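Annexin B22 (Schistosoma mansoni, PDB 4MDU) binds acidic phospholipid membranes in a calcium-dependent manner, aggregates liposomes when calcium is present, and takes part in worm reproduction and host-parasite interaction. Local coordinates at residues M112-L117 with K144-A149. Sequence-based numbering, arbitrary orientation.
Sequences MLAKSL and KAVADA
Ala114 meets two flat backbone carbonyl groups of helix 140-156, those of Val146 and Ala149, and approaches them differently. Its CB lies over one face of the Ala149 carbonyl, 3.9 Å from Ala149 C, but comes to the oxygen end of the Val146 carbonyl, with Ala114 CB 3.7 Å from Val146 O. The methyl groups Ala114 CB and Ala149 CB also touch, at 4.0 Å. The small side chain of Ala114 is consistent with the close approach of the backbones here, where Ala114 CA lies 5.6 Å from Val146 CA. The segment axes pass 8.3 Å apart at a crossing angle of -63°.

Val146 fills the remainder of the interface with its two methyl branches. CG1, anti to the backbone N (chi1 173°), bears on Leu117 CD1 at 3.6 Å, the side chains crossing at about a right angle, and also reaches Ala114 CB. The other branch, Val146 CG2, comes to 4.3 Å from Leu113 CB in a looser contact. The two segments meet through van der Waals contacts, without a hydrogen bond between them, and four of the five touching residues are buried.

The contact joins helices A (109-122) and C (140-156) of the second annexin repeat. Leu113 and Val146 both touch Leu138, just before helix 140-156, while Leu117 packs on Leu131, Ile134 and Phe135 of helix B (128-136). Farther along helix 140-156, Tyr150 and Val153 also cover Ala114. Leu117 lies close to Met121, a calcium-binding residue where helix A leads into the A-B loop, whereas Leu113 reaches Arg314 of helix 311-320 in the fourth repeat.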
# COMPACT_ATOMS: atom_id res chain seq x y z
N MET B 112 3.17 -23.67 -6.02
CA MET B 112 2.01 -22.81 -5.78
C MET B 112 2.46 -21.39 -5.43
O MET B 112 1.94 -20.42 -5.97
CB MET B 112 1.13 -23.40 -4.68
CG MET B 112 -0.19 -22.66 -4.52
SD MET B 112 -0.03 -21.57 -3.13
CE MET B 112 -0.52 -22.75 -1.90
N LEU B 113 3.46 -21.27 -4.56
CA LEU B 113 3.91 -19.93 -4.20
C LEU B 113 4.57 -19.27 -5.41
O LEU B 113 4.37 -18.07 -5.66
CB LEU B 113 4.83 -19.96 -2.98
CG LEU B 113 4.12 -20.41 -1.71
CD1 LEU B 113 5.11 -20.49 -0.56
CD2 LEU B 113 2.95 -19.48 -1.37
N ALA B 114 5.33 -20.04 -6.17
CA ALA B 114 6.03 -19.44 -7.31
C ALA B 114 5.03 -18.91 -8.36
O ALA B 114 5.20 -17.83 -8.90
CB ALA B 114 7.05 -20.42 -7.94
N LYS B 115 3.97 -19.66 -8.62
CA LYS B 115 2.96 -19.18 -9.56
C LYS B 115 2.36 -17.84 -9.11
O LYS B 115 2.24 -16.91 -9.91
CB LYS B 115 1.88 -20.23 -9.78
CG LYS B 115 1.76 -20.70 -11.23
CD LYS B 115 0.58 -21.66 -11.41
CE LYS B 115 0.43 -22.13 -12.84
NZ LYS B 115 -0.75 -23.03 -13.02
N SER B 116 1.98 -17.73 -7.85
CA SER B 116 1.49 -16.45 -7.33
C SER B 116 2.54 -15.34 -7.45
O SER B 116 2.19 -14.19 -7.70
CB SER B 116 1.02 -16.56 -5.87
OG SER B 116 -0.09 -17.42 -5.76
N LEU B 117 3.81 -15.66 -7.24
CA LEU B 117 4.86 -14.64 -7.36
C LEU B 117 4.92 -14.20 -8.81
O LEU B 117 4.98 -13.01 -9.12
CB LEU B 117 6.23 -15.17 -6.90
CG LEU B 117 6.38 -15.38 -5.39
CD1 LEU B 117 7.67 -16.14 -5.08
CD2 LEU B 117 6.33 -14.04 -4.65
N LYS B 144 14.71 -21.06 -1.59
CA LYS B 144 15.46 -21.66 -2.71
C LYS B 144 14.57 -22.63 -3.46
O LYS B 144 14.62 -22.70 -4.69
CB LYS B 144 16.74 -22.37 -2.22
CG LYS B 144 17.78 -21.44 -1.60
CD LYS B 144 18.97 -22.22 -1.03
CE LYS B 144 19.94 -21.31 -0.29
NZ LYS B 144 21.21 -22.03 0.10
N ALA B 145 13.76 -23.40 -2.73
CA ALA B 145 12.78 -24.27 -3.38
C ALA B 145 11.78 -23.47 -4.20
O ALA B 145 11.36 -23.91 -5.28
CB ALA B 145 12.06 -25.14 -2.36
N VAL B 146 11.38 -22.30 -3.71
CA VAL B 146 10.45 -21.48 -4.47
C VAL B 146 11.14 -20.87 -5.69
O VAL B 146 10.57 -20.82 -6.78
CB VAL B 146 9.83 -20.35 -3.62
CG1 VAL B 146 9.00 -19.44 -4.51
CG2 VAL B 146 8.98 -20.92 -2.50
N ALA B 147 12.38 -20.42 -5.50
CA ALA B 147 13.16 -19.91 -6.62
C ALA B 147 13.26 -20.98 -7.70
O ALA B 147 13.10 -20.69 -8.89
CB ALA B 147 14.54 -19.44 -6.15
N ASP B 148 13.52 -22.22 -7.31
CA ASP B 148 13.65 -23.27 -8.30
C ASP B 148 12.34 -23.46 -9.01
O ASP B 148 12.29 -23.55 -10.23
CB ASP B 148 14.09 -24.58 -7.66
CG ASP B 148 15.56 -24.58 -7.29
OD1 ASP B 148 16.30 -23.68 -7.79
OD2 ASP B 148 15.98 -25.46 -6.52
N ALA B 149 11.27 -23.53 -8.23
CA ALA B 149 9.96 -23.80 -8.78
C ALA B 149 9.59 -22.68 -9.76
O ALA B 149 8.97 -22.92 -10.79
CB ALA B 149 8.94 -23.91 -7.66